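Long-range contacts in F1 capsule-anchoring protein (PDB 2XET), which forms the C-terminal part of the Caf1A usher of Yersinia pestis and probably takes part in assembling the F1 capsular antigen: residues A[16-22]-A[32-38]; A[45-51]-A[64-70]; A[59-65]-A[83-89]. The contacts are given in a common frame with arbitrary orientation. Residues are numbered along the deposited sequence.

Interaction 1: A[16-22]-A[32-38]; sequences VPFGSIV and GIVGDNS. With SO4 (sulfate ion), chain C.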
loop_
_atom_site.group_PDB
_atom_site.type_symbol
_atom_site.label_atom_id
_atom_site.label_comp_id
_atom_site.label_asym_id
_atom_site.label_seq_id
_atom_site.Cartn_x
_atom_site.Cartn_y
_atom_site.Cartn_z
ATOM N N VAL A 16 -6.137 6.813 4.709
ATOM C CA VAL A 16 -5.835 5.620 5.512
ATOM C C VAL A 16 -5.223 6.125 6.833
ATOM O O VAL A 16 -4.404 7.043 6.824
ATOM C CB VAL A 16 -4.849 4.699 4.797
ATOM C CG1 VAL A 16 -4.271 3.637 5.754
ATOM C CG2 VAL A 16 -5.534 4.007 3.599
ATOM N N PRO A 17 -5.650 5.567 7.969
ATOM C CA PRO A 17 -5.125 6.032 9.270
ATOM C C PRO A 17 -3.578 6.041 9.380
ATOM O O PRO A 17 -2.911 5.081 8.979
ATOM C CB PRO A 17 -5.721 5.019 10.257
ATOM C CG PRO A 17 -7.015 4.638 9.632
ATOM C CD PRO A 17 -6.711 4.561 8.129
ATOM N N PHE A 18 -3.057 7.148 9.907
ATOM C CA PHE A 18 -1.637 7.298 10.255
ATOM C C PHE A 18 -1.254 6.132 11.180
ATOM O O PHE A 18 -1.837 5.956 12.257
ATOM C CB PHE A 18 -1.464 8.661 10.956
ATOM C CG PHE A 18 -0.046 8.978 11.399
ATOM C CD1 PHE A 18 1.058 8.355 10.820
ATOM C CD2 PHE A 18 0.173 9.961 12.373
ATOM C CE1 PHE A 18 2.360 8.660 11.213
ATOM C CE2 PHE A 18 1.479 10.300 12.791
ATOM C CZ PHE A 18 2.584 9.651 12.219
ATOM N N GLY A 19 -0.313 5.300 10.739
ATOM C CA GLY A 19 0.142 4.161 11.560
ATOM C C GLY A 19 -0.350 2.790 11.128
ATOM O O GLY A 19 0.087 1.760 11.684
ATOM N N SER A 20 -1.268 2.763 10.148
ATOM C CA SER A 20 -1.725 1.492 9.588
ATOM C C SER A 20 -0.554 0.659 9.061
ATOM O O SER A 20 0.407 1.187 8.474
ATOM C CB SER A 20 -2.732 1.718 8.459
ATOM O OG SER A 20 -3.827 2.514 8.877
ATOM N N ILE A 21 -0.669 -0.646 9.243
ATOM C CA ILE A 21 0.399 -1.543 8.824
ATOM C C ILE A 21 0.122 -2.118 7.428
ATOM O O ILE A 21 -0.986 -2.602 7.148
ATOM C CB ILE A 21 0.602 -2.661 9.843
ATOM C CG1 ILE A 21 0.980 -2.080 11.243
ATOM C CG2 ILE A 21 1.674 -3.631 9.348
ATOM C CD1 ILE A 21 2.253 -1.273 11.269
ATOM N N VAL A 22 1.137 -2.049 6.562
ATOM C CA VAL A 22 1.016 -2.523 5.189
ATOM C C VAL A 22 1.701 -3.863 5.099
ATOM O O VAL A 22 2.838 -3.997 5.557
ATOM C CB VAL A 22 1.664 -1.549 4.191
ATOM C CG1 VAL A 22 1.538 -2.060 2.751
ATOM C CG2 VAL A 22 1.042 -0.167 4.323
ATOM N N GLY A 32 5.602 -2.182 5.528
ATOM C CA GLY A 32 5.796 -0.744 5.756
ATOM C C GLY A 32 4.681 -0.183 6.617
ATOM O O GLY A 32 3.791 -0.929 7.038
ATOM N N ILE A 33 4.760 1.113 6.907
ATOM C CA ILE A 33 3.783 1.774 7.783
ATOM C C ILE A 33 3.272 3.045 7.114
ATOM O O ILE A 33 4.042 3.825 6.565
ATOM C CB ILE A 33 4.413 2.185 9.138
ATOM C CG1 ILE A 33 5.236 1.041 9.758
ATOM C CG2 ILE A 33 3.331 2.653 10.110
ATOM C CD1 ILE A 33 6.150 1.513 10.901
ATOM N N VAL A 34 1.959 3.236 7.146
ATOM C CA VAL A 34 1.339 4.404 6.505
ATOM C C VAL A 34 1.628 5.634 7.362
ATOM O O VAL A 34 1.484 5.591 8.575
ATOM C CB VAL A 34 -0.159 4.170 6.329
ATOM C CG1 VAL A 34 -0.869 5.439 5.819
ATOM C CG2 VAL A 34 -0.398 2.985 5.363
ATOM N N GLY A 35 2.125 6.687 6.723
ATOM C CA GLY A 35 2.525 7.903 7.441
ATOM C C GLY A 35 1.437 8.954 7.524
ATOM O O GLY A 35 0.251 8.660 7.255
ATOM N N ASP A 36 1.830 10.175 7.894
ATOM C CA ASP A 36 0.846 11.243 8.195
ATOM C C ASP A 36 0.252 11.939 6.965
ATOM O O ASP A 36 -0.639 12.779 7.115
ATOM C CB ASP A 36 1.363 12.268 9.232
ATOM C CG ASP A 36 2.579 13.039 8.744
ATOM O OD1 ASP A 36 2.836 13.073 7.527
ATOM O OD2 ASP A 36 3.287 13.623 9.590
ATOM N N ASN A 37 0.737 11.588 5.769
ATOM C CA ASN A 37 0.125 12.017 4.493
ATOM C C ASN A 37 -0.558 10.825 3.764
ATOM O O ASN A 37 -0.772 10.844 2.544
ATOM C CB ASN A 37 1.171 12.687 3.597
ATOM C CG ASN A 37 1.654 14.034 4.136
ATOM O OD1 ASN A 37 0.876 14.843 4.623
ATOM N ND2 ASN A 37 2.964 14.286 4.028
ATOM N N SER A 38 -0.891 9.784 4.537
ATOM C CA SER A 38 -1.568 8.599 3.995
ATOM C C SER A 38 -0.782 7.959 2.849
ATOM O O SER A 38 -1.357 7.461 1.862
ATOM C CB SER A 38 -3.003 8.919 3.558
ATOM O OG SER A 38 -3.742 7.719 3.376
HETATM S S SO4 C . 4.350 11.156 1.580
HETATM O O1 SO4 C . 5.567 10.757 0.877
HETATM O O2 SO4 C . 3.362 11.752 0.677
HETATM O O3 SO4 C . 3.754 10.016 2.244
HETATM O O4 SO4 C . 4.698 12.177 2.564
HETATM O O HOH W 1 -2.733 9.215 7.432
#
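Val-34 is the main bump here. Its CB points at segment 16-22 and its methyls fill a hollow between Val-16 and Val-22 (Val-34 CG1 to Val-16 CG1 3.9 Å, Val-34 CG2 to Val-22 CG2 3.6 Å). Leu-8 and Val-53 also touch this valine, so compact branched chains suit the buried side. Outward, Phe-18 lies across the 35-36 backbone: Phe-18 CD1 comes within 3.4 Å of Gly-35 C, and Asp-36 CB sits over the ring face, 3.9 Å from the centroid, a CH-pi contact. Gly-19 occupies the third position of a type II turn, where its positive phi is easily adopted, and its N donates to Val-34 O (2.8 Å). Val-34 N answers Ser-20 O, and Val-22 N reaches Gly-32 O, both at 2.9 Å. Ser-38 OG accepts from Val-16 N (2.9 Å) and also bonds Leu-8 O, tying the type I turn Gly-35 to Ser-38 to strand 2-10. The chemistry implies two sides, buried valines inward and exposed Phe-18 and Ile-33 outward, with backbone hydrogen bonds between the segments.

Interaction 2: A[45-51]-A[64-70]; sequences LPKKSKI and SSNVVLP
Strands 48-51 and 64-68 run antiparallel, their axes 4.6 Å apart at closest and 162° between their directions. Extended backbones pair Lys-48 with Val-68 and Lys-50 with Asn-66 as non-hydrogen-bonded pairs, Ser-49 with Val-67 and Ile-51 with Ser-65 as hydrogen-bonded ones. Ser-49 N gives to Val-67 O (2.9 Å) and Val-67 N to Ser-49 O (2.8 Å); Ile-51 N gives to Ser-65 O (2.8 Å) and Ser-65 N to Ile-51 O (3.1 Å). Before the strand, Lys-47 takes helical angles (-58/-38), yet its O receives Leu-69 N at 2.9 Å. Its chain (chi1 to chi3 t) curls back, and Lys-47 NZ hydrogen-bonds Leu-69 O (2.8 Å). On the exposed face, beside Lys-48 and Val-68, Lys-50 NZ donates to Asn-66 OD1 (2.8 Å; both chi1 m), a partner for one N-H of an ammonium that stays outside. The inner face alternates small serines, Ser-49 and Ser-65, with Ile-51 (p,t) and Val-67 (t); Ile-51 CD1 meets Val-67 CG2 at 3.9 Å, and both residues pack on Leu-6. Buried Leu-69 (m,t) has Leu-69 CD1 3.6 Å from Pro-46 O and touches Leu-81. A water donates to Pro-46 O (2.7 Å) and Val-67 O (2.9 Å) and accepts from Ser-49 OG (2.8 Å). Ser-65 OG finds its partner in Thr-84 O. This antiparallel hairpin is consistent with the transthyretin-like fold of PapC C-terminal domains.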
loop_
_atom_site.group_PDB
_atom_site.type_symbol
_atom_site.label_atom_id
_atom_site.label_comp_id
_atom_site.label_asym_id
_atom_site.label_seq_id
_atom_site.Cartn_x
_atom_site.Cartn_y
_atom_site.Cartn_z
ATOM N N LEU A 45 9.758 -4.676 -4.810
ATOM C CA LEU A 45 8.474 -5.161 -5.302
ATOM C C LEU A 45 8.561 -5.654 -6.739
ATOM O O LEU A 45 9.300 -5.084 -7.542
ATOM C CB LEU A 45 7.434 -4.039 -5.247
ATOM C CG LEU A 45 7.016 -3.524 -3.867
ATOM C CD1 LEU A 45 5.982 -2.416 -4.024
ATOM C CD2 LEU A 45 6.449 -4.650 -3.036
ATOM N N PRO A 46 7.772 -6.691 -7.074
ATOM C CA PRO A 46 7.622 -7.143 -8.454
ATOM C C PRO A 46 6.710 -6.190 -9.229
ATOM O O PRO A 46 6.174 -5.239 -8.651
ATOM C CB PRO A 46 6.955 -8.508 -8.288
ATOM C CG PRO A 46 6.084 -8.320 -7.081
ATOM C CD PRO A 46 6.936 -7.487 -6.156
ATOM N N LYS A 47 6.528 -6.440 -10.522
ATOM C CA LYS A 47 5.673 -5.570 -11.328
ATOM C C LYS A 47 4.232 -5.453 -10.795
ATOM O O LYS A 47 3.648 -4.372 -10.824
ATOM C CB LYS A 47 5.664 -6.005 -12.802
ATOM C CG LYS A 47 4.852 -5.062 -13.676
ATOM C CD LYS A 47 4.988 -5.356 -15.158
ATOM C CE LYS A 47 3.814 -4.788 -15.942
ATOM N NZ LYS A 47 3.369 -3.416 -15.500
ATOM N N LYS A 48 3.673 -6.553 -10.298
ATOM C CA LYS A 48 2.298 -6.564 -9.813
ATOM C C LYS A 48 2.241 -7.205 -8.439
ATOM O O LYS A 48 2.696 -8.347 -8.263
ATOM C CB LYS A 48 1.412 -7.343 -10.781
ATOM C CG LYS A 48 1.301 -6.678 -12.144
ATOM C CD LYS A 48 0.322 -7.396 -13.069
ATOM C CE LYS A 48 -0.237 -6.418 -14.112
ATOM N NZ LYS A 48 0.835 -5.534 -14.689
ATOM N N SER A 49 1.689 -6.462 -7.483
ATOM C CA SER A 49 1.527 -6.920 -6.098
ATOM C C SER A 49 0.099 -6.674 -5.596
ATOM O O SER A 49 -0.648 -5.883 -6.180
ATOM C CB SER A 49 2.502 -6.188 -5.171
ATOM O OG SER A 49 3.824 -6.443 -5.561
ATOM N N LYS A 50 -0.252 -7.354 -4.505
ATOM C CA LYS A 50 -1.501 -7.101 -3.794
ATOM C C LYS A 50 -1.121 -6.879 -2.336
ATOM O O LYS A 50 -0.333 -7.649 -1.775
ATOM C CB LYS A 50 -2.461 -8.288 -3.906
ATOM C CG LYS A 50 -3.019 -8.468 -5.337
ATOM C CD LYS A 50 -3.983 -9.641 -5.439
ATOM C CE LYS A 50 -4.376 -9.850 -6.900
ATOM N NZ LYS A 50 -5.227 -8.727 -7.378
ATOM N N ILE A 51 -1.666 -5.821 -1.748
ATOM C CA ILE A 51 -1.376 -5.500 -0.342
ATOM C C ILE A 51 -2.616 -5.428 0.544
ATOM O O ILE A 51 -3.739 -5.208 0.058
ATOM C CB ILE A 51 -0.549 -4.179 -0.209
ATOM C CG1 ILE A 51 -1.347 -2.979 -0.750
ATOM C CG2 ILE A 51 0.840 -4.322 -0.884
ATOM C CD1 ILE A 51 -0.694 -1.598 -0.511
ATOM N N SER A 64 -7.833 -3.332 0.988
ATOM C CA SER A 64 -6.969 -4.074 0.076
ATOM C C SER A 64 -6.692 -3.265 -1.178
ATOM O O SER A 64 -7.589 -2.608 -1.703
ATOM C CB SER A 64 -7.615 -5.412 -0.305
ATOM O OG SER A 64 -7.807 -6.213 0.867
ATOM N N SER A 65 -5.458 -3.343 -1.667
ATOM C CA SER A 65 -5.048 -2.584 -2.854
ATOM C C SER A 65 -4.196 -3.427 -3.816
ATOM O O SER A 65 -3.396 -4.259 -3.388
ATOM C CB SER A 65 -4.183 -1.373 -2.418
ATOM O OG SER A 65 -4.941 -0.395 -1.729
ATOM N N ASN A 66 -4.345 -3.184 -5.121
ATOM C CA ASN A 66 -3.362 -3.687 -6.094
ATOM C C ASN A 66 -2.273 -2.639 -6.339
ATOM O O ASN A 66 -2.544 -1.428 -6.343
ATOM C CB ASN A 66 -4.030 -4.046 -7.426
ATOM C CG ASN A 66 -5.059 -5.166 -7.285
ATOM O OD1 ASN A 66 -4.860 -6.128 -6.533
ATOM N ND2 ASN A 66 -6.169 -5.040 -8.010
ATOM N N VAL A 67 -1.042 -3.102 -6.505
ATOM C CA VAL A 67 0.102 -2.208 -6.739
ATOM C C VAL A 67 0.763 -2.626 -8.060
ATOM O O VAL A 67 1.440 -3.656 -8.129
ATOM C CB VAL A 67 1.131 -2.247 -5.567
ATOM C CG1 VAL A 67 2.223 -1.187 -5.763
ATOM C CG2 VAL A 67 0.437 -1.997 -4.211
ATOM N N VAL A 68 0.546 -1.815 -9.099
ATOM C CA VAL A 68 1.026 -2.111 -10.457
ATOM C C VAL A 68 2.058 -1.054 -10.845
ATOM O O VAL A 68 1.740 0.129 -10.885
ATOM C CB VAL A 68 -0.139 -2.133 -11.484
ATOM C CG1 VAL A 68 0.377 -2.416 -12.911
ATOM C CG2 VAL A 68 -1.191 -3.178 -11.072
ATOM N N LEU A 69 3.295 -1.490 -11.064
ATOM C CA LEU A 69 4.392 -0.606 -11.426
ATOM C C LEU A 69 4.509 -0.540 -12.931
ATOM O O LEU A 69 4.220 -1.533 -13.620
ATOM C CB LEU A 69 5.721 -1.144 -10.884
ATOM C CG LEU A 69 5.840 -1.272 -9.360
ATOM C CD1 LEU A 69 7.202 -1.854 -9.020
ATOM C CD2 LEU A 69 5.632 0.064 -8.681
ATOM N N PRO A 70 4.952 0.619 -13.457
ATOM C CA PRO A 70 5.320 0.690 -14.869
ATOM C C PRO A 70 6.399 -0.349 -15.234
ATOM O O PRO A 70 7.087 -0.841 -14.361
ATOM C CB PRO A 70 5.862 2.122 -15.012
ATOM C CG PRO A 70 5.127 2.905 -13.938
ATOM C CD PRO A 70 5.076 1.928 -12.782
HETATM O O HOH W 2 4.084 -4.256 -7.236
#

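Interaction 3: A[59-65]-A[83-89]; sequences KNQSCSS and TTCILNN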
loop_
_atom_site.group_PDB
_atom_site.type_symbol
_atom_site.label_atom_id
_atom_site.label_comp_id
_atom_site.label_asym_id
_atom_site.label_seq_id
_atom_site.Cartn_x
_atom_site.Cartn_y
_atom_site.Cartn_z
ATOM N N LYS A 59 -14.520 -5.516 11.282
ATOM C CA LYS A 59 -15.003 -5.128 9.960
ATOM C C LYS A 59 -14.757 -3.639 9.739
ATOM O O LYS A 59 -14.950 -2.830 10.652
ATOM C CB LYS A 59 -16.498 -5.414 9.828
ATOM C CG LYS A 59 -16.863 -6.876 9.887
ATOM C CD LYS A 59 -16.543 -7.578 8.598
ATOM C CE LYS A 59 -17.403 -8.811 8.393
ATOM N NZ LYS A 59 -17.011 -9.931 9.286
ATOM N N ASN A 60 -14.345 -3.304 8.516
ATOM C CA ASN A 60 -14.059 -1.928 8.093
ATOM C C ASN A 60 -12.786 -1.355 8.717
ATOM O O ASN A 60 -12.569 -0.142 8.668
ATOM C CB ASN A 60 -15.260 -1.003 8.330
ATOM C CG ASN A 60 -15.495 -0.043 7.171
ATOM O OD1 ASN A 60 -15.369 -0.416 5.994
ATOM N ND2 ASN A 60 -15.852 1.198 7.493
ATOM N N GLN A 61 -11.936 -2.228 9.255
ATOM C CA GLN A 61 -10.650 -1.782 9.839
ATOM C C GLN A 61 -9.435 -2.265 9.062
ATOM O O GLN A 61 -8.316 -2.273 9.568
ATOM C CB GLN A 61 -10.551 -2.107 11.332
ATOM C CG GLN A 61 -11.634 -1.436 12.151
ATOM C CD GLN A 61 -11.587 -1.780 13.631
ATOM O OE1 GLN A 61 -11.094 -2.835 14.026
ATOM N NE2 GLN A 61 -12.127 -0.890 14.452
ATOM N N SER A 62 -9.682 -2.677 7.823
ATOM C CA SER A 62 -8.594 -2.967 6.895
ATOM C C SER A 62 -9.104 -2.712 5.484
ATOM O O SER A 62 -10.310 -2.604 5.242
ATOM C CB SER A 62 -8.131 -4.422 7.039
ATOM O OG SER A 62 -9.097 -5.315 6.504
ATOM N N CYS A 63 -8.169 -2.633 4.551
ATOM C CA CYS A 63 -8.515 -2.428 3.139
ATOM C C CYS A 63 -7.471 -3.093 2.244
ATOM O O CYS A 63 -6.352 -3.392 2.700
ATOM C CB CYS A 63 -8.702 -0.945 2.822
ATOM S SG CYS A 63 -7.286 0.113 3.219
ATOM N N SER A 64 -7.833 -3.332 0.988
ATOM C CA SER A 64 -6.969 -4.074 0.076
ATOM C C SER A 64 -6.692 -3.265 -1.178
ATOM O O SER A 64 -7.589 -2.608 -1.703
ATOM C CB SER A 64 -7.615 -5.412 -0.305
ATOM O OG SER A 64 -7.807 -6.213 0.867
ATOM N N SER A 65 -5.458 -3.343 -1.667
ATOM C CA SER A 65 -5.048 -2.584 -2.854
ATOM C C SER A 65 -4.196 -3.427 -3.816
ATOM O O SER A 65 -3.396 -4.259 -3.388
ATOM C CB SER A 65 -4.183 -1.373 -2.418
ATOM O OG SER A 65 -4.941 -0.395 -1.729
ATOM N N THR A 83 -3.323 4.741 -5.418
ATOM C CA THR A 83 -4.328 3.713 -5.655
ATOM C C THR A 83 -5.420 3.734 -4.580
ATOM O O THR A 83 -5.283 4.393 -3.554
ATOM C CB THR A 83 -3.694 2.312 -5.795
ATOM O OG1 THR A 83 -4.645 1.421 -6.398
ATOM C CG2 THR A 83 -3.236 1.761 -4.419
ATOM N N THR A 84 -6.529 3.071 -4.871
ATOM C CA THR A 84 -7.598 2.936 -3.894
ATOM C C THR A 84 -7.347 1.759 -2.995
ATOM O O THR A 84 -6.893 0.705 -3.441
ATOM C CB THR A 84 -8.943 2.690 -4.591
ATOM O OG1 THR A 84 -9.167 3.728 -5.531
ATOM C CG2 THR A 84 -10.094 2.676 -3.598
ATOM N N CYS A 85 -7.660 1.951 -1.719
ATOM C CA CYS A 85 -7.645 0.862 -0.759
ATOM C C CYS A 85 -9.118 0.514 -0.464
ATOM O O CYS A 85 -9.837 1.283 0.193
ATOM C CB CYS A 85 -6.878 1.301 0.492
ATOM S SG CYS A 85 -6.152 -0.012 1.504
ATOM N N ILE A 86 -9.550 -0.629 -0.973
ATOM C CA ILE A 86 -10.962 -0.997 -0.909
ATOM C C ILE A 86 -11.248 -1.600 0.466
ATOM O O ILE A 86 -10.645 -2.613 0.865
ATOM C CB ILE A 86 -11.343 -1.956 -2.070
ATOM C CG1 ILE A 86 -11.238 -1.206 -3.410
ATOM C CG2 ILE A 86 -12.730 -2.534 -1.860
ATOM C CD1 ILE A 86 -11.432 -2.085 -4.668
ATOM N N LEU A 87 -12.161 -0.969 1.195
ATOM C CA LEU A 87 -12.442 -1.413 2.587
ATOM C C LEU A 87 -12.976 -2.836 2.641
ATOM O O LEU A 87 -13.855 -3.215 1.840
ATOM C CB LEU A 87 -13.446 -0.472 3.266
ATOM C CG LEU A 87 -12.803 0.864 3.642
ATOM C CD1 LEU A 87 -13.815 2.003 3.706
ATOM C CD2 LEU A 87 -12.013 0.741 4.990
ATOM N N ASN A 88 -12.450 -3.609 3.587
ATOM C CA ASN A 88 -12.931 -4.959 3.883
ATOM C C ASN A 88 -14.008 -4.858 4.953
ATOM O O ASN A 88 -13.706 -4.699 6.130
ATOM C CB ASN A 88 -11.759 -5.847 4.343
ATOM C CG ASN A 88 -10.770 -6.103 3.235
ATOM O OD1 ASN A 88 -11.150 -6.572 2.149
ATOM N ND2 ASN A 88 -9.492 -5.795 3.489
ATOM N N ASN A 89 -15.269 -4.889 4.535
ATOM C CA ASN A 89 -16.372 -4.682 5.468
ATOM C C ASN A 89 -17.320 -5.895 5.485
ATOM O O ASN A 89 -16.869 -7.048 5.537
ATOM C CB ASN A 89 -17.097 -3.378 5.120
ATOM C CG ASN A 89 -18.070 -2.920 6.209
ATOM O OD1 ASN A 89 -17.998 -3.355 7.366
ATOM N ND2 ASN A 89 -18.985 -2.031 5.836
ATOM O OXT ASN A 89 -18.549 -5.767 5.446
HETATM O O HOH W 3 -11.542 -5.266 7.790
#
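A disulfide-linked antiparallel hairpin joins strands 62-68 and 79-87, with the strand segments strongly twisted at 136°. Cys-63 stands opposite Leu-87, not opposite its sulfur partner, so the bridge runs diagonally to Cys-85, two residues back along the other strand. Cys-63 takes chi1 p and Cys-85 chi1 t, bringing Cys-63 SG and Cys-85 SG to 2.1 Å with a relaxed chi3 of 87°. The bridge lies in apolar surroundings: Val-53 touches both cysteines, and Trp-55 touches Cys-63 and Leu-87. Leu-87, in the m,t rotamer, sends CD2 to 4.3 Å from Cys-63 CB.

On the other face, beside the exposed Ile-86, lies a polar group. Asn-88, chi1 m, reaches back over the opposite strand so that ND2 donates to Ser-62 OG and to Ser-64 OG, 3.1 Å each; an amide with two N-H groups suits two serines spaced i, i+2. These serines differ in rotamer, Ser-62 p and Ser-64 m, which turns both hydroxyls to the same nitrogen. Asn-88 N also bonds Ser-62 O at 2.9 Å, and Asn-88 O accepts from Asn-60 N at 2.8 Å. Asn-60 has positive phi, which asparagine tolerates well, and a chi1 of -138° between the wells; its OD1 lies 3.3 Å from Leu-87 CB. At the Thr-83 end of the pairing, Ser-65, chi1 m, turns OG to donate to Thr-84 O at 2.8 Å.

Overall arrangement
All three contacts are antiparallel hairpins feeding one sheet, and all are partly buried. Interaction 2 has the most exposed residues (7 of 14 touching); interaction 1 buries 5 of 13, and interaction 3, farthest from the chain's centre (about 11 Å between centres), buries 3 of 14, both cysteines among them. Interactions 2 and 3 share strand 62-68, paired on both edges; interaction 1 lies at an outer edge formed by strand 32-33. Interactions 1 and 2 nevertheless meet where Val-22 packs on Ile-51. The chemistry varies with place: valine packing and tight turns in interaction 1, regular strand pairing with lysines outside in interaction 2, and a covalent bridge with asparagine-serine bonds near the C-terminus in interaction 3.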